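Local coordinates for GTPase activator-like protein (Chaetomium thermophilum, PDB 5HIU), which is the N-terminal part of the fungal TSC2 protein, a member of a family that probably acts as a GTPase activator in signalling, at residues E224-V238 against V262-I276. Numbering follows the deposited sequence.
Sequences EDDLRACIHVIESLV and VPSLQKEAWHTISII
Arg228 of helix 224-238 lays its side chain across Leu265 and on to Glu268. CB lies 3.9 Å from Leu265 CD2; CG leaves anti to the backbone N (chi1 171°), and a bend at chi3 turns the guanidinium so that NE and NH2 share one oxygen, each 3.3 Å from Glu268 OE2, in weak, bent hydrogen bonds of a salt bridge whose guanidinium and carboxylate planes stand 81° apart. CZ has Leu265 CD2 over one face of the guanidinium, and NH1 forms a salt bridge with Asp225 OD1, so the group links two acids. Leu265, at the N-cap position of helix 266-276, sends its other methyl, CD1, to Leu227 CB at 3.5 Å. Farther along, one water joins the helices, donating to Glu268 O and, weakly, to Glu235 OE1, and bonding Thr272 OG1. His232 ND1 donates fairly straight to Glu235 OE1 at 2.9 Å, the oxygen lying in the ring plane, helping fix that carboxylate. Val238 CG2 packs on Ile275 CG2 at 3.4 Å. The axes, 9.5 Å apart, run nearly parallel (18°) in one layer; helix 245-261, between them in sequence, packs on Leu227 and Ile276, as in an alpha-solenoid of stacked helical hairpins.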
loop_
_atom_site.group_PDB
_atom_site.type_symbol
_atom_site.label_atom_id
_atom_site.label_comp_id
_atom_site.label_asym_id
_atom_site.label_seq_id
_atom_site.Cartn_x
_atom_site.Cartn_y
_atom_site.Cartn_z
ATOM N N GLU A 224 4.711 -9.461 5.397
ATOM C CA GLU A 224 3.467 -8.760 5.580
ATOM C C GLU A 224 3.664 -7.296 5.982
ATOM O O GLU A 224 2.912 -6.415 5.548
ATOM C CB GLU A 224 2.668 -9.526 6.635
ATOM C CG GLU A 224 1.426 -8.849 7.153
ATOM C CD GLU A 224 0.424 -9.837 7.717
ATOM O OE1 GLU A 224 0.607 -11.058 7.533
ATOM O OE2 GLU A 224 -0.561 -9.396 8.341
ATOM N N ASP A 225 4.675 -7.025 6.796
ATOM C CA ASP A 225 4.940 -5.652 7.256
ATOM C C ASP A 225 5.224 -4.698 6.108
ATOM O O ASP A 225 4.775 -3.561 6.157
ATOM C CB ASP A 225 6.087 -5.599 8.278
ATOM C CG ASP A 225 5.629 -5.914 9.696
ATOM O OD1 ASP A 225 4.412 -5.816 10.013
ATOM O OD2 ASP A 225 6.504 -6.286 10.507
ATOM N N ASP A 226 5.958 -5.165 5.090
ATOM C CA ASP A 226 6.103 -4.438 3.837
ATOM C C ASP A 226 4.739 -4.105 3.226
ATOM O O ASP A 226 4.545 -3.020 2.692
ATOM C CB ASP A 226 6.908 -5.249 2.818
ATOM C CG ASP A 226 8.348 -5.531 3.260
ATOM O OD1 ASP A 226 8.851 -4.840 4.169
ATOM O OD2 ASP A 226 8.980 -6.448 2.671
ATOM N N LEU A 227 3.788 -5.033 3.268
ATOM C CA LEU A 227 2.460 -4.748 2.711
ATOM C C LEU A 227 1.733 -3.730 3.552
ATOM O O LEU A 227 1.069 -2.850 3.034
ATOM C CB LEU A 227 1.590 -5.998 2.650
ATOM C CG LEU A 227 1.922 -7.013 1.593
ATOM C CD1 LEU A 227 1.019 -8.217 1.782
ATOM C CD2 LEU A 227 1.745 -6.431 0.202
ATOM N N ARG A 228 1.816 -3.900 4.862
ATOM C CA ARG A 228 1.173 -2.966 5.756
ATOM C C ARG A 228 1.761 -1.611 5.429
ATOM O O ARG A 228 1.040 -0.630 5.280
ATOM C CB ARG A 228 1.412 -3.357 7.215
ATOM C CG ARG A 228 0.952 -2.331 8.219
ATOM C CD ARG A 228 1.194 -2.787 9.656
ATOM N NE ARG A 228 0.060 -3.545 10.178
ATOM C CZ ARG A 228 -0.077 -4.870 10.127
ATOM N NH1 ARG A 228 0.853 -5.655 9.580
ATOM N NH2 ARG A 228 -1.170 -5.425 10.638
ATOM N N ALA A 229 3.075 -1.585 5.262
ATOM C CA ALA A 229 3.795 -0.337 5.072
ATOM C C ALA A 229 3.402 0.318 3.754
ATOM O O ALA A 229 3.125 1.504 3.742
ATOM C CB ALA A 229 5.309 -0.563 5.140
ATOM N N CYS A 230 3.366 -0.454 2.665
ATOM C CA CYS A 230 2.963 0.062 1.368
ATOM C C CYS A 230 1.539 0.565 1.336
ATOM O O CYS A 230 1.236 1.512 0.616
ATOM C CB CYS A 230 3.106 -1.007 0.295
ATOM S SG CYS A 230 4.817 -1.454 0.048
ATOM N N ILE A 231 0.650 -0.067 2.096
ATOM C CA ILE A 231 -0.717 0.413 2.181
ATOM C C ILE A 231 -0.730 1.780 2.827
ATOM O O ILE A 231 -1.443 2.686 2.391
ATOM C CB ILE A 231 -1.604 -0.539 2.991
ATOM C CG1 ILE A 231 -1.873 -1.794 2.180
ATOM C CG2 ILE A 231 -2.940 0.102 3.352
ATOM C CD1 ILE A 231 -2.308 -2.959 3.050
ATOM N N HIS A 232 0.038 1.923 3.892
ATOM C CA HIS A 232 0.111 3.208 4.579
ATOM C C HIS A 232 0.726 4.269 3.686
ATOM O O HIS A 232 0.274 5.405 3.713
ATOM C CB HIS A 232 0.794 3.064 5.941
ATOM C CG HIS A 232 0.041 2.146 6.853
ATOM N ND1 HIS A 232 -1.330 2.216 7.001
ATOM C CD2 HIS A 232 0.445 1.094 7.602
ATOM C CE1 HIS A 232 -1.733 1.264 7.824
ATOM N NE2 HIS A 232 -0.676 0.568 8.203
ATOM N N VAL A 233 1.666 3.888 2.816
ATOM C CA VAL A 233 2.215 4.863 1.890
ATOM C C VAL A 233 1.119 5.345 0.959
ATOM O O VAL A 233 0.992 6.531 0.702
ATOM C CB VAL A 233 3.429 4.329 1.130
ATOM C CG1 VAL A 233 3.690 5.136 -0.133
ATOM C CG2 VAL A 233 4.643 4.363 2.033
ATOM N N ILE A 234 0.303 4.428 0.492
ATOM C CA ILE A 234 -0.764 4.754 -0.432
ATOM C C ILE A 234 -1.850 5.533 0.263
ATOM O O ILE A 234 -2.359 6.490 -0.282
ATOM C CB ILE A 234 -1.320 3.488 -1.111
ATOM C CG1 ILE A 234 -0.302 2.991 -2.129
ATOM C CG2 ILE A 234 -2.643 3.774 -1.826
ATOM C CD1 ILE A 234 -0.499 1.535 -2.478
ATOM N N GLU A 235 -2.195 5.127 1.477
ATOM C CA GLU A 235 -3.095 5.916 2.319
ATOM C C GLU A 235 -2.564 7.339 2.342
ATOM O O GLU A 235 -3.308 8.274 2.147
ATOM C CB GLU A 235 -3.151 5.302 3.708
ATOM C CG GLU A 235 -4.090 5.931 4.725
ATOM C CD GLU A 235 -3.982 5.279 6.111
ATOM O OE1 GLU A 235 -3.259 4.271 6.276
ATOM O OE2 GLU A 235 -4.619 5.769 7.059
ATOM N N SER A 236 -1.262 7.504 2.538
ATOM C CA SER A 236 -0.700 8.821 2.622
ATOM C C SER A 236 -0.938 9.551 1.344
ATOM O O SER A 236 -1.371 10.709 1.359
ATOM C CB SER A 236 0.791 8.777 2.868
ATOM O OG SER A 236 1.035 8.815 4.244
ATOM N N LEU A 237 -0.626 8.900 0.229
ATOM C CA LEU A 237 -0.791 9.569 -1.033
ATOM C C LEU A 237 -2.188 10.114 -1.093
ATOM O O LEU A 237 -2.382 11.324 -1.257
ATOM C CB LEU A 237 -0.535 8.648 -2.212
ATOM C CG LEU A 237 0.936 8.465 -2.543
ATOM C CD1 LEU A 237 1.049 7.666 -3.830
ATOM C CD2 LEU A 237 1.654 9.795 -2.706
ATOM N N VAL A 238 -3.164 9.234 -0.912
ATOM C CA VAL A 238 -4.553 9.651 -1.086
ATOM C C VAL A 238 -4.969 10.648 -0.020
ATOM O O VAL A 238 -5.710 11.555 -0.292
ATOM C CB VAL A 238 -5.549 8.471 -1.186
ATOM C CG1 VAL A 238 -5.220 7.603 -2.391
ATOM C CG2 VAL A 238 -5.553 7.627 0.069
ATOM N N VAL A 262 -5.103 -11.336 1.748
ATOM C CA VAL A 262 -4.266 -11.229 2.948
ATOM C C VAL A 262 -5.116 -10.823 4.135
ATOM O O VAL A 262 -5.021 -9.711 4.616
ATOM C CB VAL A 262 -3.096 -10.238 2.777
ATOM C CG1 VAL A 262 -2.197 -10.262 4.012
ATOM C CG2 VAL A 262 -2.282 -10.596 1.546
ATOM N N PRO A 263 -5.906 -11.755 4.653
ATOM C CA PRO A 263 -6.942 -11.433 5.628
ATOM C C PRO A 263 -6.478 -10.565 6.792
ATOM O O PRO A 263 -7.227 -9.703 7.223
ATOM C CB PRO A 263 -7.405 -12.823 6.126
ATOM C CG PRO A 263 -6.305 -13.762 5.767
ATOM C CD PRO A 263 -5.737 -13.210 4.496
ATOM N N SER A 264 -5.257 -10.779 7.283
ATOM C CA SER A 264 -4.730 -10.006 8.418
ATOM C C SER A 264 -4.552 -8.506 8.141
ATOM O O SER A 264 -4.354 -7.736 9.070
ATOM C CB SER A 264 -3.374 -10.565 8.843
ATOM O OG SER A 264 -2.368 -10.183 7.916
ATOM N N LEU A 265 -4.572 -8.105 6.870
ATOM C CA LEU A 265 -4.504 -6.697 6.484
ATOM C C LEU A 265 -5.794 -6.198 5.834
ATOM O O LEU A 265 -5.804 -5.139 5.207
ATOM C CB LEU A 265 -3.345 -6.486 5.517
ATOM C CG LEU A 265 -1.968 -6.680 6.149
ATOM C CD1 LEU A 265 -0.886 -6.582 5.090
ATOM C CD2 LEU A 265 -1.725 -5.667 7.249
ATOM N N GLN A 266 -6.892 -6.930 6.003
ATOM C CA GLN A 266 -8.132 -6.574 5.328
ATOM C C GLN A 266 -8.632 -5.222 5.790
ATOM O O GLN A 266 -9.047 -4.400 4.973
ATOM C CB GLN A 266 -9.217 -7.636 5.530
ATOM C CG GLN A 266 -10.365 -7.526 4.540
ATOM C CD GLN A 266 -11.436 -8.604 4.719
ATOM O OE1 GLN A 266 -12.349 -8.455 5.538
ATOM N NE2 GLN A 266 -11.344 -9.682 3.936
ATOM N N LYS A 267 -8.601 -4.988 7.091
ATOM C CA LYS A 267 -9.104 -3.726 7.636
ATOM C C LYS A 267 -8.258 -2.531 7.135
ATOM O O LYS A 267 -8.807 -1.535 6.619
ATOM C CB LYS A 267 -9.201 -3.798 9.171
ATOM C CG LYS A 267 -7.892 -4.120 9.882
ATOM C CD LYS A 267 -8.051 -4.287 11.383
ATOM C CE LYS A 267 -6.690 -4.306 12.072
ATOM N NZ LYS A 267 -6.796 -4.768 13.485
ATOM N N GLU A 268 -6.931 -2.673 7.206
ATOM C CA GLU A 268 -6.016 -1.666 6.667
ATOM C C GLU A 268 -6.277 -1.332 5.197
ATOM O O GLU A 268 -6.346 -0.166 4.843
ATOM C CB GLU A 268 -4.549 -2.073 6.854
ATOM C CG GLU A 268 -3.962 -1.714 8.218
ATOM C CD GLU A 268 -4.008 -2.861 9.193
ATOM O OE1 GLU A 268 -4.849 -3.768 9.014
ATOM O OE2 GLU A 268 -3.189 -2.864 10.135
ATOM N N ALA A 269 -6.432 -2.343 4.348
ATOM C CA ALA A 269 -6.708 -2.123 2.928
ATOM C C ALA A 269 -8.096 -1.518 2.722
ATOM O O ALA A 269 -8.317 -0.709 1.821
ATOM C CB ALA A 269 -6.599 -3.444 2.145
ATOM N N TRP A 270 -9.069 -1.923 3.518
ATOM C CA TRP A 270 -10.386 -1.402 3.266
ATOM C C TRP A 270 -10.339 0.085 3.583
ATOM O O TRP A 270 -10.900 0.923 2.860
ATOM C CB TRP A 270 -11.461 -2.115 4.076
ATOM C CG TRP A 270 -12.681 -1.333 4.019
ATOM C CD1 TRP A 270 -13.244 -0.634 5.024
ATOM C CD2 TRP A 270 -13.440 -1.056 2.851
ATOM N NE1 TRP A 270 -14.336 0.051 4.563
ATOM C CE2 TRP A 270 -14.469 -0.183 3.223
ATOM C CE3 TRP A 270 -13.341 -1.453 1.519
ATOM C CZ2 TRP A 270 -15.412 0.281 2.321
ATOM C CZ3 TRP A 270 -14.271 -0.980 0.617
ATOM C CH2 TRP A 270 -15.300 -0.139 1.021
ATOM N N HIS A 271 -9.626 0.425 4.652
ATOM C CA HIS A 271 -9.525 1.832 5.056
ATOM C C HIS A 271 -8.999 2.664 3.895
ATOM O O HIS A 271 -9.559 3.693 3.501
ATOM C CB HIS A 271 -8.627 1.961 6.271
ATOM C CG HIS A 271 -8.742 3.281 6.944
ATOM N ND1 HIS A 271 -7.988 4.376 6.569
ATOM C CD2 HIS A 271 -9.537 3.697 7.956
ATOM C CE1 HIS A 271 -8.307 5.406 7.326
ATOM N NE2 HIS A 271 -9.241 5.019 8.178
ATOM N N THR A 272 -7.930 2.180 3.301
ATOM C CA THR A 272 -7.341 2.881 2.184
ATOM C C THR A 272 -8.275 2.875 0.983
ATOM O O THR A 272 -8.406 3.893 0.303
ATOM C CB THR A 272 -5.947 2.315 1.860
ATOM O OG1 THR A 272 -5.143 2.357 3.048
ATOM C CG2 THR A 272 -5.277 3.127 0.807
ATOM N N ILE A 273 -8.945 1.758 0.727
ATOM C CA ILE A 273 -9.852 1.706 -0.412
ATOM C C ILE A 273 -11.029 2.642 -0.141
ATOM O O ILE A 273 -11.565 3.231 -1.091
ATOM C CB ILE A 273 -10.326 0.266 -0.724
ATOM C CG1 ILE A 273 -9.190 -0.549 -1.326
ATOM C CG2 ILE A 273 -11.477 0.243 -1.725
ATOM C CD1 ILE A 273 -9.435 -2.041 -1.240
ATOM N N SER A 274 -11.437 2.792 1.130
ATOM C CA SER A 274 -12.606 3.614 1.416
ATOM C C SER A 274 -12.293 5.045 1.057
ATOM O O SER A 274 -13.082 5.716 0.373
ATOM C CB SER A 274 -13.079 3.503 2.867
ATOM O OG SER A 274 -11.993 3.599 3.766
ATOM N N ILE A 275 -11.121 5.505 1.488
ATOM C CA ILE A 275 -10.693 6.861 1.182
ATOM C C ILE A 275 -10.806 7.065 -0.321
ATOM O O ILE A 275 -11.478 7.987 -0.776
ATOM C CB ILE A 275 -9.260 7.122 1.669
ATOM C CG1 ILE A 275 -9.251 7.215 3.198
ATOM C CG2 ILE A 275 -8.717 8.397 1.056
ATOM C CD1 ILE A 275 -7.926 6.877 3.853
ATOM N N ILE A 276 -10.185 6.183 -1.093
ATOM C CA ILE A 276 -10.205 6.320 -2.549
ATOM C C ILE A 276 -11.645 6.370 -3.098
ATOM O O ILE A 276 -11.956 7.140 -4.028
ATOM C CB ILE A 276 -9.442 5.168 -3.234
ATOM C CG1 ILE A 276 -7.978 5.183 -2.815
ATOM C CG2 ILE A 276 -9.545 5.284 -4.754
ATOM C CD1 ILE A 276 -7.221 3.925 -3.162
HETATM O O HOH W 1 -5.005 2.115 5.866
#